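Local coordinates for protein carbonic anhydrase (PDB 4O1J) that probably catalyses the reversible hydration of carbon dioxide to hydrogencarbonate, as a tetrameric zinc enzyme of the beta-carbonic anhydrase class, at residues 55-60 / 78-83; 51-56 / 106-111; 45-50 / 100-105. One frame throughout, in Å; residues are numbered along the deposited sequence.

The three contacts follow strand 51-56 from the loop that leads into it to the zinc at its far end. Interaction 3 joins the loops that enter strands 51-56 and 106-112, interaction 2 pairs those strands, and interaction 1 ties the end of 51-56 to strand 74-79. Centres of interactions 1 and 2 lie 10 Å apart; they share G55 and C56, and N82 CG packs on C110 O at 3.4 Å. Interaction 3 meets interaction 2 where H106 N comes within 3.0 Å of E50 O, a probable hydrogen bond. It lies 22 Å, centre to centre, from interaction 1, well away from the zinc held by C56, H112 and C115.

Interaction 1: residues 55-60 / 78-83; sequences GCSDSR and RNIANI. With ZN (zinc ion), chain C.
G55 and C56 run parallel to R78 and N79, and here the packing is tight. N79 N donates to G55 O at 3.0 Å; one step on, S57 N returns a bond to N79 O at 2.8 Å. The methylene of N82 rests on the backbone at G55 C and C56 N. N79 suits that turn because its amide grips I83 at both ends, OD1 taking I83 N and ND2 giving to I83 O.

Beyond S57 the backbones diverge, and the bent side chain of R78 reaches along C56 to D58. R78 NH1 meets C56 O at 3.2 Å, in plane on a lone pair, and adds a weak bond to D58 O. On this looser side a water accepts from R78 NH2 and lies 3.1 Å from S59 O. The same NH2 forms a salt bridge with E63 of the second subunit, while S57 OG bonds to V76 O of that subunit.

C56 SG, anti to its backbone N (chi1 -170°), binds the zinc at 2.3 Å; H112 and C115 are the other protein ligands. D58 OD2 lies 3.8 Å from the zinc, consistent with R60 holding the carboxylate side-on through NE and NH2, while R60 N closes an Asx turn on OD1. This aspartate-arginine pair beside a Cys-His-Cys zinc site characterises the open form of beta-carbonic anhydrases.

Interaction 2: residues 51-56 / 106-111; sequences ILWIGC and HIVLCG. With ZN (zinc ion), chain C.
L52 and I54 exchange backbone hydrogen bonds with H106, V108 and C110 in the regular ladder of two parallel strands, whose axes come within 4.7 Å at an angle of 16°. L52 N donates to H106 O, V108 N to L52 O, I54 N to V108 O and C110 N to I54 O, all at 2.8 to 2.9 Å and nearly straight. The ladder is supplemented by CA-H...O contacts, such as that from I107 CA to L52 O.

Aromatic contact comes from W53. Its CG is anti to the backbone N (chi1 172°), which lays the indole across the neighbouring strand. C110 CB sits over the face of the six-membered ring, 3.7 Å from its centroid, a CH-pi contact; C110 SG follows obliquely at 4.2 Å from that centroid, a sulfur-aromatic contact. Cysteine is slim enough to fit under the indole, and G55 is suited to the next position on this side, since a CB there would run into W53 NE1.

Aliphatic contacts fill the rest. Beside the tryptophan, I51 CG2 touches V108 CG2 at 3.6 Å, and V108 CG1 meets W53 CE3. On the opposite face L52 and I107 lie side by side, while I54 CG2 meets L109 CD1 at 3.7 Å. The beta-branched I51, I54, I107 and V108 suit extended strands.

The pair forms the middle of the sheet, flanked by strand 74-79 beyond 51-56 and by strand 190-197 beyond 106-112, where H192 bonds to H106 ND1. Helices 89-100 and 155-176 cover the face of L52, I54, I107 and L109; A21 of the second subunit packs on I51, and its F18 on H106 and V108.

Interaction 3: residues 45-50 / 100-105; sequences GGQAPE and AHLKVK
The flat amide of Q47 carries L102 CD1 almost squarely over one face, 4.1 Å above Q47 CD, the two side chains crossing at about a right angle. At the other flat group, the carboxylate of E50, K105 NZ is modelled near OE2, though its exact approach is doubtful. These loops enter adjacent parallel strands, 51-56 and 106-112, of the alpha/beta fold; the contact brings them together just before the sheet begins.

E50 and K105 form a salt bridge, but the modelled separation of 2.4 Å between E50 OE2 and K105 NZ is too short to be trusted in detail. Both chains are extended beyond CG, a long flexible reach that suits residues at the margin of the protein. E50 OE1 bonds to T17 of the second subunit, and Q47 OE1 to S59 of that subunit, leaving the amide carbon and methylene of Q47 to meet leucine.

Beneath the polar rim lies a small apolar patch. L102 CD1 also touches P49 CG at 4.0 Å, and V104 CG1 tucks under P49 O at 3.5 Å; F75 of strand 74-79 adds to it against Q47, P49 and L102. Proline and valine supply compact apolar groups where the two loops meet.

K103, the first residue beyond helix 89-100 with positive phi, turns the chain toward the strand. K105 N then donates to E50 O at 3.0 Å, and a water links the loops by donating to P49 O at 3.0 Å and to L102 O at 2.9 Å.

Interaction 1: residues 55-60 / 78-83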
loop_
_atom_site.group_PDB
_atom_site.type_symbol
_atom_site.label_atom_id
_atom_site.label_comp_id
_atom_site.label_asym_id
_atom_site.label_seq_id
_atom_site.Cartn_x
_atom_site.Cartn_y
_atom_site.Cartn_z
ATOM N N GLY A 55 -9.462 -4.759 -14.250
ATOM C CA GLY A 55 -9.255 -3.895 -15.396
ATOM C C GLY A 55 -8.807 -2.475 -15.120
ATOM O O GLY A 55 -8.587 -2.056 -13.969
ATOM N N CYS A 56 -8.672 -1.724 -16.209
ATOM C CA CYS A 56 -8.256 -0.334 -16.128
ATOM C C CYS A 56 -9.446 0.544 -15.777
ATOM O O CYS A 56 -10.556 0.304 -16.231
ATOM C CB CYS A 56 -7.615 0.127 -17.440
ATOM S SG CYS A 56 -6.813 1.757 -17.336
ATOM N N SER A 57 -9.184 1.575 -14.986
ATOM C CA SER A 57 -10.189 2.522 -14.526
ATOM C C SER A 57 -10.844 3.289 -15.669
ATOM O O SER A 57 -11.894 3.908 -15.478
ATOM C CB SER A 57 -9.543 3.516 -13.550
ATOM O OG SER A 57 -9.372 2.943 -12.266
ATOM N N ASP A 58 -10.216 3.214 -16.844
ATOM C CA ASP A 58 -10.658 3.858 -18.082
ATOM C C ASP A 58 -12.177 3.874 -18.230
ATOM O O ASP A 58 -12.846 2.854 -18.022
ATOM C CB ASP A 58 -10.026 3.133 -19.275
ATOM C CG ASP A 58 -9.963 3.989 -20.528
ATOM O OD1 ASP A 58 -11.021 4.188 -21.171
ATOM O OD2 ASP A 58 -8.849 4.447 -20.881
ATOM N N SER A 59 -12.720 5.037 -18.581
ATOM C CA SER A 59 -14.168 5.197 -18.671
ATOM C C SER A 59 -14.745 4.363 -19.815
ATOM O O SER A 59 -15.937 4.044 -19.836
ATOM C CB SER A 59 -14.544 6.677 -18.850
ATOM O OG SER A 59 -13.938 7.251 -20.001
ATOM N N ARG A 60 -13.885 3.989 -20.753
ATOM C CA ARG A 60 -14.325 3.267 -21.929
ATOM C C ARG A 60 -14.320 1.752 -21.709
ATOM O O ARG A 60 -14.615 0.983 -22.622
ATOM C CB ARG A 60 -13.438 3.647 -23.109
ATOM C CG ARG A 60 -13.344 5.149 -23.312
ATOM C CD ARG A 60 -12.251 5.503 -24.293
ATOM N NE ARG A 60 -10.925 5.348 -23.706
ATOM C CZ ARG A 60 -9.785 5.480 -24.380
ATOM N NH1 ARG A 60 -9.802 5.763 -25.678
ATOM N NH2 ARG A 60 -8.625 5.315 -23.757
ATOM N N ARG A 78 -10.822 -2.339 -10.399
ATOM C CA ARG A 78 -10.308 -1.481 -11.452
ATOM C C ARG A 78 -9.357 -0.442 -10.898
ATOM O O ARG A 78 -9.653 0.225 -9.902
ATOM C CB ARG A 78 -11.440 -0.782 -12.205
ATOM C CG ARG A 78 -12.212 -1.652 -13.174
ATOM C CD ARG A 78 -12.532 -0.836 -14.403
ATOM N NE ARG A 78 -13.950 -0.541 -14.561
ATOM C CZ ARG A 78 -14.428 0.404 -15.366
ATOM N NH1 ARG A 78 -13.604 1.170 -16.070
ATOM N NH2 ARG A 78 -15.736 0.591 -15.456
ATOM N N ASN A 79 -8.202 -0.326 -11.535
ATOM C CA ASN A 79 -7.250 0.713 -11.164
ATOM C C ASN A 79 -6.578 1.300 -12.394
ATOM O O ASN A 79 -6.919 0.952 -13.523
ATOM C CB ASN A 79 -6.203 0.167 -10.193
ATOM C CG ASN A 79 -5.426 -1.003 -10.763
ATOM O OD1 ASN A 79 -4.749 -0.886 -11.791
ATOM N ND2 ASN A 79 -5.490 -2.136 -10.075
ATOM N N ILE A 80 -5.623 2.196 -12.177
ATOM C CA ILE A 80 -4.895 2.789 -13.288
ATOM C C ILE A 80 -4.076 1.744 -14.043
ATOM O O ILE A 80 -3.197 1.105 -13.471
ATOM C CB ILE A 80 -3.976 3.920 -12.811
ATOM C CG1 ILE A 80 -4.820 5.051 -12.224
ATOM C CG2 ILE A 80 -3.126 4.443 -13.966
ATOM C CD1 ILE A 80 -5.869 5.604 -13.181
ATOM N N ALA A 81 -4.411 1.561 -15.320
ATOM C CA ALA A 81 -3.666 0.699 -16.239
ATOM C C ALA A 81 -3.720 -0.776 -15.844
ATOM O O ALA A 81 -2.831 -1.544 -16.218
ATOM C CB ALA A 81 -2.212 1.165 -16.350
ATOM N N ASN A 82 -4.779 -1.158 -15.123
ATOM C CA ASN A 82 -5.019 -2.532 -14.647
ATOM C C ASN A 82 -3.776 -3.258 -14.157
ATOM O O ASN A 82 -3.483 -4.373 -14.589
ATOM C CB ASN A 82 -5.699 -3.385 -15.731
ATOM C CG ASN A 82 -5.007 -3.304 -17.085
ATOM O OD1 ASN A 82 -5.301 -2.415 -17.894
ATOM N ND2 ASN A 82 -4.103 -4.244 -17.349
ATOM N N ILE A 83 -3.060 -2.625 -13.236
ATOM C CA ILE A 83 -1.800 -3.160 -12.754
ATOM C C ILE A 83 -1.994 -4.052 -11.536
ATOM O O ILE A 83 -2.612 -3.650 -10.554
ATOM C CB ILE A 83 -0.827 -2.023 -12.408
ATOM C CG1 ILE A 83 -0.337 -1.352 -13.696
ATOM C CG2 ILE A 83 0.344 -2.544 -11.580
ATOM C CD1 ILE A 83 0.620 -0.199 -13.471
HETATM ZN ZN ZN C . -6.082 2.348 -19.395
HETATM O O HOH W 1 -16.249 2.470 -17.210
#

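Interaction 2: residues 51-56 / 106-111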
loop_
_atom_site.group_PDB
_atom_site.type_symbol
_atom_site.label_atom_id
_atom_site.label_comp_id
_atom_site.label_asym_id
_atom_site.label_seq_id
_atom_site.Cartn_x
_atom_site.Cartn_y
_atom_site.Cartn_z
ATOM N N ILE A 51 -17.121 -14.625 -12.361
ATOM C CA ILE A 51 -15.928 -13.971 -12.881
ATOM C C ILE A 51 -15.469 -12.829 -11.979
ATOM O O ILE A 51 -16.268 -11.994 -11.541
ATOM C CB ILE A 51 -16.149 -13.409 -14.310
ATOM C CG1 ILE A 51 -16.556 -14.518 -15.285
ATOM C CG2 ILE A 51 -14.894 -12.691 -14.809
ATOM C CD1 ILE A 51 -16.873 -14.023 -16.691
ATOM N N LEU A 52 -14.171 -12.832 -11.689
ATOM C CA LEU A 52 -13.469 -11.679 -11.154
ATOM C C LEU A 52 -12.807 -10.977 -12.327
ATOM O O LEU A 52 -12.061 -11.592 -13.077
ATOM C CB LEU A 52 -12.430 -12.090 -10.104
ATOM C CG LEU A 52 -11.292 -11.112 -9.760
ATOM C CD1 LEU A 52 -11.801 -9.768 -9.245
ATOM C CD2 LEU A 52 -10.352 -11.746 -8.747
ATOM N N TRP A 53 -13.131 -9.705 -12.505
ATOM C CA TRP A 53 -12.575 -8.882 -13.565
ATOM C C TRP A 53 -11.584 -7.884 -12.976
ATOM O O TRP A 53 -11.930 -7.133 -12.074
ATOM C CB TRP A 53 -13.713 -8.169 -14.304
ATOM C CG TRP A 53 -13.305 -7.144 -15.312
ATOM C CD1 TRP A 53 -12.934 -5.853 -15.068
ATOM C CD2 TRP A 53 -13.264 -7.308 -16.732
ATOM N NE1 TRP A 53 -12.650 -5.207 -16.248
ATOM C CE2 TRP A 53 -12.846 -6.084 -17.288
ATOM C CE3 TRP A 53 -13.535 -8.379 -17.595
ATOM C CZ2 TRP A 53 -12.696 -5.896 -18.663
ATOM C CZ3 TRP A 53 -13.378 -8.194 -18.960
ATOM C CH2 TRP A 53 -12.966 -6.963 -19.479
ATOM N N ILE A 54 -10.343 -7.896 -13.453
ATOM C CA ILE A 54 -9.386 -6.863 -13.067
ATOM C C ILE A 54 -9.058 -6.023 -14.286
ATOM O O ILE A 54 -8.466 -6.514 -15.251
ATOM C CB ILE A 54 -8.078 -7.437 -12.469
ATOM C CG1 ILE A 54 -8.370 -8.273 -11.218
ATOM C CG2 ILE A 54 -7.134 -6.310 -12.093
ATOM C CD1 ILE A 54 -7.156 -9.014 -10.664
ATOM N N GLY A 55 -9.462 -4.759 -14.250
ATOM C CA GLY A 55 -9.255 -3.895 -15.396
ATOM C C GLY A 55 -8.807 -2.475 -15.120
ATOM O O GLY A 55 -8.587 -2.056 -13.969
ATOM N N CYS A 56 -8.672 -1.724 -16.209
ATOM C CA CYS A 56 -8.256 -0.334 -16.128
ATOM C C CYS A 56 -9.446 0.544 -15.777
ATOM O O CYS A 56 -10.556 0.304 -16.231
ATOM C CB CYS A 56 -7.615 0.127 -17.440
ATOM S SG CYS A 56 -6.813 1.757 -17.336
ATOM N N HIS A 106 -13.443 -17.912 -12.621
ATOM C CA HIS A 106 -12.595 -17.278 -13.626
ATOM C C HIS A 106 -12.035 -15.948 -13.144
ATOM O O HIS A 106 -12.749 -15.156 -12.535
ATOM C CB HIS A 106 -13.381 -17.052 -14.914
ATOM C CG HIS A 106 -13.878 -18.313 -15.538
ATOM N ND1 HIS A 106 -13.073 -19.136 -16.292
ATOM C CD2 HIS A 106 -15.089 -18.916 -15.485
ATOM C CE1 HIS A 106 -13.771 -20.182 -16.695
ATOM N NE2 HIS A 106 -14.998 -20.073 -16.218
ATOM N N ILE A 107 -10.760 -15.710 -13.431
ATOM C CA ILE A 107 -10.128 -14.421 -13.184
ATOM C C ILE A 107 -9.644 -13.858 -14.504
ATOM O O ILE A 107 -8.816 -14.455 -15.175
ATOM C CB ILE A 107 -8.944 -14.527 -12.183
ATOM C CG1 ILE A 107 -9.458 -14.938 -10.801
ATOM C CG2 ILE A 107 -8.187 -13.206 -12.091
ATOM C CD1 ILE A 107 -8.380 -15.234 -9.811
ATOM N N VAL A 108 -10.175 -12.701 -14.867
ATOM C CA VAL A 108 -9.902 -12.071 -16.148
ATOM C C VAL A 108 -9.096 -10.792 -15.980
ATOM O O VAL A 108 -9.610 -9.780 -15.498
ATOM C CB VAL A 108 -11.209 -11.727 -16.897
ATOM C CG1 VAL A 108 -10.898 -11.109 -18.246
ATOM C CG2 VAL A 108 -12.074 -12.964 -17.053
ATOM N N LEU A 109 -7.827 -10.835 -16.364
ATOM C CA LEU A 109 -7.031 -9.619 -16.353
ATOM C C LEU A 109 -7.139 -8.988 -17.727
ATOM O O LEU A 109 -6.649 -9.542 -18.718
ATOM C CB LEU A 109 -5.571 -9.899 -15.992
ATOM C CG LEU A 109 -4.701 -8.642 -15.994
ATOM C CD1 LEU A 109 -5.231 -7.604 -15.009
ATOM C CD2 LEU A 109 -3.265 -8.993 -15.687
ATOM N N CYS A 110 -7.786 -7.831 -17.785
ATOM C CA CYS A 110 -8.062 -7.222 -19.074
ATOM C C CYS A 110 -7.289 -5.942 -19.295
ATOM O O CYS A 110 -7.513 -4.954 -18.604
ATOM C CB CYS A 110 -9.552 -6.935 -19.220
ATOM S SG CYS A 110 -9.991 -6.176 -20.805
ATOM N N GLY A 111 -6.417 -5.951 -20.300
ATOM C CA GLY A 111 -5.766 -4.726 -20.724
ATOM C C GLY A 111 -6.500 -4.183 -21.925
ATOM O O GLY A 111 -7.343 -4.880 -22.476
HETATM ZN ZN ZN C . -6.082 2.348 -19.395
#

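Interaction 3: residues 45-50 / 100-105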
loop_
_atom_site.group_PDB
_atom_site.type_symbol
_atom_site.label_atom_id
_atom_site.label_comp_id
_atom_site.label_asym_id
_atom_site.label_seq_id
_atom_site.Cartn_x
_atom_site.Cartn_y
_atom_site.Cartn_z
ATOM N N GLY A 45 -30.835 -10.450 -2.510
ATOM C CA GLY A 45 -30.707 -11.680 -1.746
ATOM C C GLY A 45 -29.275 -12.145 -1.559
ATOM O O GLY A 45 -28.924 -12.738 -0.539
ATOM N N GLY A 46 -28.436 -11.870 -2.548
ATOM C CA GLY A 46 -27.044 -12.263 -2.484
ATOM C C GLY A 46 -26.461 -12.264 -3.874
ATOM O O GLY A 46 -27.154 -11.969 -4.845
ATOM N N GLN A 47 -25.189 -12.615 -3.980
ATOM C CA GLN A 47 -24.538 -12.638 -5.277
ATOM C C GLN A 47 -23.791 -13.941 -5.487
ATOM O O GLN A 47 -23.304 -14.561 -4.535
ATOM C CB GLN A 47 -23.580 -11.451 -5.429
ATOM C CG GLN A 47 -22.368 -11.503 -4.500
ATOM C CD GLN A 47 -21.495 -10.266 -4.599
ATOM O OE1 GLN A 47 -21.152 -9.819 -5.692
ATOM N NE2 GLN A 47 -21.140 -9.700 -3.454
ATOM N N ALA A 48 -23.710 -14.352 -6.747
ATOM C CA ALA A 48 -22.929 -15.523 -7.116
ATOM C C ALA A 48 -22.190 -15.318 -8.437
ATOM O O ALA A 48 -22.403 -16.074 -9.389
ATOM C CB ALA A 48 -23.827 -16.746 -7.198
ATOM N N PRO A 49 -21.320 -14.291 -8.503
ATOM C CA PRO A 49 -20.602 -14.025 -9.753
ATOM C C PRO A 49 -19.607 -15.135 -10.049
ATOM O O PRO A 49 -19.059 -15.730 -9.120
ATOM C CB PRO A 49 -19.883 -12.709 -9.468
ATOM C CG PRO A 49 -19.625 -12.754 -8.001
ATOM C CD PRO A 49 -20.822 -13.445 -7.401
ATOM N N GLU A 50 -19.369 -15.420 -11.320
ATOM C CA GLU A 50 -18.461 -16.501 -11.648
ATOM C C GLU A 50 -17.159 -15.942 -12.185
ATOM O O GLU A 50 -16.196 -16.681 -12.401
ATOM C CB GLU A 50 -19.100 -17.465 -12.649
ATOM C CG GLU A 50 -20.136 -18.371 -12.005
ATOM C CD GLU A 50 -20.686 -19.425 -12.948
ATOM O OE1 GLU A 50 -20.743 -19.170 -14.168
ATOM O OE2 GLU A 50 -21.062 -20.517 -12.462
ATOM N N ALA A 100 -11.715 -16.771 -2.355
ATOM C CA ALA A 100 -11.916 -17.592 -1.162
ATOM C C ALA A 100 -13.330 -17.503 -0.559
ATOM O O ALA A 100 -13.735 -18.383 0.204
ATOM C CB ALA A 100 -10.879 -17.228 -0.106
ATOM N N HIS A 101 -14.087 -16.468 -0.904
ATOM C CA HIS A 101 -15.399 -16.286 -0.290
ATOM C C HIS A 101 -16.540 -16.481 -1.275
ATOM O O HIS A 101 -17.522 -17.166 -0.969
ATOM C CB HIS A 101 -15.504 -14.900 0.354
ATOM C CG HIS A 101 -14.651 -14.741 1.572
ATOM N ND1 HIS A 101 -13.276 -14.677 1.515
ATOM C CD2 HIS A 101 -14.978 -14.663 2.883
ATOM C CE1 HIS A 101 -12.793 -14.558 2.740
ATOM N NE2 HIS A 101 -13.804 -14.548 3.588
ATOM N N LEU A 102 -16.405 -15.887 -2.453
ATOM C CA LEU A 102 -17.425 -15.987 -3.491
ATOM C C LEU A 102 -17.205 -17.206 -4.391
ATOM O O LEU A 102 -18.117 -17.648 -5.095
ATOM C CB LEU A 102 -17.442 -14.707 -4.319
ATOM C CG LEU A 102 -17.927 -13.479 -3.548
ATOM C CD1 LEU A 102 -17.931 -12.250 -4.438
ATOM C CD2 LEU A 102 -19.304 -13.732 -2.964
ATOM N N LYS A 103 -15.984 -17.735 -4.355
ATOM C CA LYS A 103 -15.592 -18.902 -5.139
ATOM C C LYS A 103 -15.772 -18.682 -6.641
ATOM O O LYS A 103 -16.335 -19.535 -7.328
ATOM C CB LYS A 103 -16.395 -20.135 -4.712
ATOM C CG LYS A 103 -16.487 -20.354 -3.208
ATOM C CD LYS A 103 -15.136 -20.638 -2.579
ATOM C CE LYS A 103 -15.292 -20.841 -1.078
ATOM N NZ LYS A 103 -13.982 -20.929 -0.382
ATOM N N VAL A 104 -15.288 -17.550 -7.154
ATOM C CA VAL A 104 -15.364 -17.300 -8.591
ATOM C C VAL A 104 -14.555 -18.349 -9.330
ATOM O O VAL A 104 -13.584 -18.884 -8.806
ATOM C CB VAL A 104 -14.852 -15.899 -8.983
ATOM C CG1 VAL A 104 -15.747 -14.818 -8.405
ATOM C CG2 VAL A 104 -13.413 -15.712 -8.542
ATOM N N LYS A 105 -14.970 -18.652 -10.548
ATOM C CA LYS A 105 -14.356 -19.734 -11.299
ATOM C C LYS A 105 -13.374 -19.215 -12.345
ATOM O O LYS A 105 -12.570 -19.979 -12.879
ATOM C CB LYS A 105 -15.446 -20.584 -11.951
ATOM C CG LYS A 105 -16.484 -21.058 -10.945
ATOM C CD LYS A 105 -17.710 -21.643 -11.610
ATOM C CE LYS A 105 -18.788 -21.922 -10.580
ATOM N NZ LYS A 105 -20.057 -22.356 -11.224
HETATM O O HOH W 2 -20.304 -17.447 -7.004
#